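PDB 2VI7: acetyltransferase PA1377, which is a putative GNAT-family acetyltransferase that probably transfers an acetyl group from acetyl-coenzyme A to a nitrogen of a substrate not yet identified. Local coordinates for residues L61-S72 with V102-L110. Numbering follows the deposited sequence.
With SO4 (sulfate ion), chain F.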
ATOM      1  N   LEU A  61       9.760  -1.047 -16.444  1.00 30.70           N
ATOM      2  CA  LEU A  61      10.198  -0.649 -17.769  1.00 30.04           C
ATOM      3  C   LEU A  61      10.963   0.661 -17.723  1.00 30.89           C
ATOM      4  O   LEU A  61      10.763   1.494 -16.838  1.00 31.00           O
ATOM      5  CB  LEU A  61       9.000  -0.474 -18.706  1.00 28.32           C
ATOM      6  CG  LEU A  61       8.173  -1.692 -19.111  1.00 27.18           C
ATOM      7  CD1 LEU A  61       7.017  -1.218 -19.977  1.00 26.38           C
ATOM      8  CD2 LEU A  61       9.040  -2.701 -19.858  1.00 26.46           C
ATOM      9  N   VAL A  62      11.851   0.826 -18.692  1.00 31.51           N
ATOM     10  CA  VAL A  62      12.629   2.038 -18.820  1.00 31.64           C
ATOM     11  C   VAL A  62      12.437   2.469 -20.252  1.00 31.73           C
ATOM     12  O   VAL A  62      12.427   1.630 -21.149  1.00 31.86           O
ATOM     13  CB  VAL A  62      14.127   1.800 -18.564  1.00 32.27           C
ATOM     14  CG1 VAL A  62      14.382   1.719 -17.076  1.00 31.93           C
ATOM     15  CG2 VAL A  62      14.578   0.519 -19.255  1.00 33.28           C
ATOM     16  N   ALA A  63      12.242   3.765 -20.458  1.00 32.19           N
ATOM     17  CA  ALA A  63      12.070   4.310 -21.790  1.00 33.44           C
ATOM     18  C   ALA A  63      13.442   4.817 -22.174  1.00 35.29           C
ATOM     19  O   ALA A  63      14.063   5.551 -21.413  1.00 35.02           O
ATOM     20  CB  ALA A  63      11.080   5.448 -21.763  1.00 33.10           C
ATOM     21  N   LEU A  64      13.913   4.421 -23.351  1.00 38.68           N
ATOM     22  CA  LEU A  64      15.238   4.810 -23.829  1.00 41.23           C
ATOM     23  C   LEU A  64      15.233   5.591 -25.140  1.00 44.26           C
ATOM     24  O   LEU A  64      14.418   5.356 -26.034  1.00 43.89           O
ATOM     25  CB  LEU A  64      16.099   3.561 -24.031  1.00 38.60           C
ATOM     26  CG  LEU A  64      16.271   2.600 -22.864  1.00 38.10           C
ATOM     27  CD1 LEU A  64      16.837   1.296 -23.361  1.00 38.74           C
ATOM     28  CD2 LEU A  64      17.183   3.210 -21.837  1.00 38.99           C
ATOM     29  N   HIS A  65      16.163   6.528 -25.237  1.00 47.88           N
ATOM     30  CA  HIS A  65      16.348   7.313 -26.447  1.00 52.37           C
ATOM     31  C   HIS A  65      17.854   7.369 -26.635  1.00 53.89           C
ATOM     32  O   HIS A  65      18.566   7.894 -25.776  1.00 54.74           O
ATOM     33  CB  HIS A  65      15.824   8.733 -26.302  1.00 54.15           C
ATOM     34  CG  HIS A  65      16.110   9.581 -27.499  1.00 56.29           C
ATOM     35  ND1 HIS A  65      15.567   9.313 -28.736  1.00 56.94           N
ATOM     36  CD2 HIS A  65      16.916  10.658 -27.664  1.00 56.44           C
ATOM     37  CE1 HIS A  65      16.026  10.187 -29.614  1.00 57.52           C
ATOM     38  NE2 HIS A  65      16.848  11.012 -28.990  1.00 56.97           N
ATOM     39  N   GLN A  66      18.349   6.831 -27.743  1.00 54.57           N
ATOM     40  CA  GLN A  66      19.794   6.817 -27.968  1.00 55.09           C
ATOM     41  C   GLN A  66      20.509   6.297 -26.696  1.00 55.26           C
ATOM     42  O   GLN A  66      21.491   6.887 -26.243  1.00 56.62           O
ATOM     43  CB  GLN A  66      20.301   8.231 -28.292  1.00 55.27           C
ATOM     44  CG  GLN A  66      19.410   9.046 -29.227  1.00 54.24           C
ATOM     45  CD  GLN A  66      19.896   9.050 -30.664  1.00 52.78           C
ATOM     46  N   GLY A  67      19.997   5.223 -26.101  1.00 54.25           N
ATOM     47  CA  GLY A  67      20.645   4.659 -24.925  1.00 54.78           C
ATOM     48  C   GLY A  67      20.550   5.390 -23.592  1.00 55.64           C
ATOM     49  O   GLY A  67      21.086   4.909 -22.589  1.00 56.93           O
ATOM     50  N   ASP A  68      19.892   6.547 -23.559  1.00 55.28           N
ATOM     51  CA  ASP A  68      19.740   7.292 -22.308  1.00 53.83           C
ATOM     52  C   ASP A  68      18.364   7.028 -21.689  1.00 51.62           C
ATOM     53  O   ASP A  68      17.344   7.106 -22.381  1.00 51.64           O
ATOM     54  CB  ASP A  68      19.883   8.807 -22.537  1.00 56.54           C
ATOM     55  CG  ASP A  68      21.290   9.219 -22.982  1.00 59.11           C
ATOM     56  OD1 ASP A  68      22.274   8.851 -22.299  1.00 60.21           O
ATOM     57  OD2 ASP A  68      21.401   9.926 -24.014  1.00 59.71           O
ATOM     58  N   VAL A  69      18.336   6.720 -20.393  1.00 47.63           N
ATOM     59  CA  VAL A  69      17.072   6.471 -19.705  1.00 43.68           C
ATOM     60  C   VAL A  69      16.340   7.796 -19.519  1.00 42.39           C
ATOM     61  O   VAL A  69      16.745   8.618 -18.697  1.00 43.80           O
ATOM     62  CB  VAL A  69      17.294   5.830 -18.319  1.00 42.40           C
ATOM     63  CG1 VAL A  69      15.990   5.809 -17.538  1.00 40.89           C
ATOM     64  CG2 VAL A  69      17.829   4.412 -18.479  1.00 40.66           C
ATOM     65  N   ILE A  70      15.266   7.998 -20.280  1.00 39.85           N
ATOM     66  CA  ILE A  70      14.496   9.232 -20.204  1.00 37.19           C
ATOM     67  C   ILE A  70      13.157   9.043 -19.504  1.00 36.34           C
ATOM     68  O   ILE A  70      12.360   9.984 -19.400  1.00 37.15           O
ATOM     69  CB  ILE A  70      14.220   9.802 -21.608  1.00 37.18           C
ATOM     70  CG1 ILE A  70      13.438   8.779 -22.435  1.00 35.53           C
ATOM     71  CG2 ILE A  70      15.529  10.156 -22.291  1.00 37.06           C
ATOM     72  CD1 ILE A  70      13.029   9.267 -23.810  1.00 35.07           C
ATOM     73  N   GLY A  71      12.906   7.829 -19.029  1.00 34.22           N
ATOM     74  CA  GLY A  71      11.649   7.567 -18.358  1.00 32.44           C
ATOM     75  C   GLY A  71      11.539   6.176 -17.780  1.00 31.49           C
ATOM     76  O   GLY A  71      12.273   5.269 -18.156  1.00 31.06           O
ATOM     77  N   SER A  72      10.602   6.000 -16.862  1.00 30.97           N
ATOM     78  CA  SER A  72      10.422   4.707 -16.238  1.00 30.60           C
ATOM     79  C   SER A  72       9.050   4.579 -15.594  1.00 30.41           C
ATOM     80  O   SER A  72       8.407   5.581 -15.282  1.00 30.85           O
ATOM     81  CB  SER A  72      11.506   4.501 -15.192  1.00 30.36           C
ATOM     82  OG  SER A  72      11.386   3.226 -14.610  1.00 33.84           O
ATOM     83  N   VAL A 102       6.564  10.364 -23.630  1.00 36.26           N
ATOM     84  CA  VAL A 102       7.238   9.276 -22.945  1.00 35.04           C
ATOM     85  C   VAL A 102       6.288   8.605 -21.957  1.00 34.71           C
ATOM     86  O   VAL A 102       6.286   7.384 -21.826  1.00 35.28           O
ATOM     87  CB  VAL A 102       8.486   9.789 -22.207  1.00 35.27           C
ATOM     88  CG1 VAL A 102       9.132   8.667 -21.414  1.00 33.95           C
ATOM     89  CG2 VAL A 102       9.464  10.361 -23.220  1.00 36.18           C
ATOM     90  N   GLY A 103       5.472   9.406 -21.279  1.00 33.69           N
ATOM     91  CA  GLY A 103       4.527   8.869 -20.315  1.00 32.41           C
ATOM     92  C   GLY A 103       3.497   7.932 -20.922  1.00 32.26           C
ATOM     93  O   GLY A 103       3.300   6.823 -20.426  1.00 31.58           O
ATOM     94  N   SER A 104       2.841   8.375 -21.990  0.50 31.85           N
ATOM     95  CA  SER A 104       1.825   7.562 -22.650  0.50 32.32           C
ATOM     96  C   SER A 104       2.417   6.266 -23.189  0.50 31.90           C
ATOM     97  O   SER A 104       1.769   5.222 -23.157  0.50 32.23           O
ATOM     98  CB  SER A 104       1.183   8.341 -23.798  0.50 32.15           C
ATOM     99  OG  SER A 104       2.126   8.593 -24.823  0.50 33.80           O
ATOM    100  N   ARG A 105       3.645   6.345 -23.691  1.00 31.51           N
ATOM    101  CA  ARG A 105       4.339   5.186 -24.235  1.00 30.94           C
ATOM    102  C   ARG A 105       4.491   4.123 -23.151  1.00 29.57           C
ATOM    103  O   ARG A 105       4.098   2.965 -23.323  1.00 27.78           O
ATOM    104  CB  ARG A 105       5.715   5.623 -24.730  1.00 33.43           C
ATOM    105  CG  ARG A 105       6.448   4.620 -25.596  1.00 38.75           C
ATOM    106  CD  ARG A 105       6.040   4.726 -27.058  1.00 42.28           C
ATOM    107  NE  ARG A 105       6.926   3.942 -27.921  1.00 46.88           N
ATOM    108  CZ  ARG A 105       6.970   2.611 -27.948  1.00 49.08           C
ATOM    109  NH1 ARG A 105       7.815   1.990 -28.765  1.00 50.82           N
ATOM    110  NH2 ARG A 105       6.166   1.896 -27.167  1.00 50.60           N
ATOM    111  N   LEU A 106       5.068   4.541 -22.029  1.00 28.84           N
ATOM    112  CA  LEU A 106       5.296   3.666 -20.888  1.00 27.86           C
ATOM    113  C   LEU A 106       3.997   3.103 -20.312  1.00 27.40           C
ATOM    114  O   LEU A 106       3.879   1.891 -20.120  1.00 28.05           O
ATOM    115  CB  LEU A 106       6.050   4.426 -19.781  1.00 26.94           C
ATOM    116  CG  LEU A 106       7.564   4.645 -19.899  1.00 25.79           C
ATOM    117  CD1 LEU A 106       8.005   5.703 -18.897  1.00 25.92           C
ATOM    118  CD2 LEU A 106       8.302   3.336 -19.660  1.00 25.45           C
ATOM    119  N   LEU A 107       3.031   3.981 -20.044  1.00 25.69           N
ATOM    120  CA  LEU A 107       1.762   3.575 -19.448  1.00 25.43           C
ATOM    121  C   LEU A 107       0.943   2.661 -20.348  1.00 26.04           C
ATOM    122  O   LEU A 107       0.439   1.633 -19.903  1.00 27.01           O
ATOM    123  CB  LEU A 107       0.935   4.812 -19.051  1.00 22.46           C
ATOM    124  CG  LEU A 107      -0.366   4.541 -18.280  1.00 21.39           C
ATOM    125  CD1 LEU A 107      -0.066   3.684 -17.051  1.00 19.64           C
ATOM    126  CD2 LEU A 107      -1.037   5.850 -17.885  1.00 20.11           C
ATOM    127  N   GLY A 108       0.815   3.036 -21.614  1.00 26.47           N
ATOM    128  CA  GLY A 108       0.061   2.226 -22.543  1.00 27.29           C
ATOM    129  C   GLY A 108       0.594   0.808 -22.576  1.00 29.50           C
ATOM    130  O   GLY A 108      -0.168  -0.153 -22.650  1.00 31.02           O
ATOM    131  N   GLU A 109       1.912   0.675 -22.491  1.00 30.17           N
ATOM    132  CA  GLU A 109       2.555  -0.629 -22.531  1.00 30.29           C
ATOM    133  C   GLU A 109       2.377  -1.433 -21.245  1.00 29.20           C
ATOM    134  O   GLU A 109       2.259  -2.652 -21.300  1.00 29.40           O
ATOM    135  CB  GLU A 109       4.043  -0.466 -22.842  1.00 33.67           C
ATOM    136  CG  GLU A 109       4.745  -1.760 -23.224  1.00 39.01           C
ATOM    137  CD  GLU A 109       4.623  -2.071 -24.708  1.00 42.21           C
ATOM    138  OE1 GLU A 109       3.848  -1.372 -25.401  1.00 42.66           O
ATOM    139  OE2 GLU A 109       5.304  -3.013 -25.167  1.00 44.06           O
ATOM    140  N   LEU A 110       2.376  -0.769 -20.091  1.00 27.93           N
ATOM    141  CA  LEU A 110       2.176  -1.474 -18.825  1.00 25.85           C
ATOM    142  C   LEU A 110       0.742  -1.992 -18.770  1.00 25.42           C
ATOM    143  O   LEU A 110       0.481  -3.064 -18.222  1.00 25.56           O
ATOM    144  CB  LEU A 110       2.404  -0.547 -17.628  1.00 26.77           C
ATOM    145  CG  LEU A 110       3.803  -0.049 -17.266  1.00 26.78           C
ATOM    146  CD1 LEU A 110       3.710   0.792 -16.017  1.00 27.35           C
ATOM    147  CD2 LEU A 110       4.731  -1.216 -17.023  1.00 28.16           C
TER
HETATM  148  S   SO4 F1173       3.117  12.308 -22.527  1.00 60.12           S
HETATM  149  O1  SO4 F1173       4.242  11.941 -21.627  1.00 60.62           O
HETATM  150  O2  SO4 F1173       1.947  12.728 -21.718  1.00 60.12           O
HETATM  151  O3  SO4 F1173       3.512  13.449 -23.386  1.00 60.98           O
HETATM  152  O4  SO4 F1173       2.771  11.142 -23.380  1.00 59.83           O
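Sulfate O4 is gripped by S104 at the start of helix 102-117. The backbone N of S104 lies 3.1 Å from O4, in a fairly straight bond. In one of the two conformers of S104, the hydroxyl OG also bonds to O4, at 3.0 Å, where chi1 of 66° brings it to the ion. G103 N binds sulfate O1 at 2.8 Å, at a more bent angle, and G101 N also bonds to the ion. The ion probably comes from the crystallisation liquor. In GNAT enzymes the turn at this helix start binds the pyrophosphate of acetyl-coenzyme A, so the sulfate probably marks that site. The helix dipole would be expected to help hold the anion.

The hairpin formed by strands 58-65 and 68-77 meets the helix through apolar side chains, with no hydrogen bond between 61-72 and 102-110. V102 forks over the hairpin: CG1 rests on A63 CB at 3.8 Å, and CG2 reaches the CD1 end of I70. L106 also straddles both strands. Its CD2 lies against L61 CB, while its CD1 comes within 3.3 Å of S72 N, a close fit. G71 has no side chain, and V102 CG1 and L106 CD1 lie over its bare backbone. Further along, L61 CD1 meets L110 CD2 at 3.7 Å and the aliphatic part of E109. I70 and G71 both face A63, forming a classic beta bulge. On the other side of the hairpin, S72 OG bonds to L61 O.

The helix runs obliquely to both strands, at 48° to 68-72. Strand 8-12 flanks the hairpin and strand 86-95 continues the sheet beyond it; both supply further contacts to V102 and L106. S72 packs against helix 18-25, so this part of the GNAT sheet is sandwiched between helices 102-117 and 18-25.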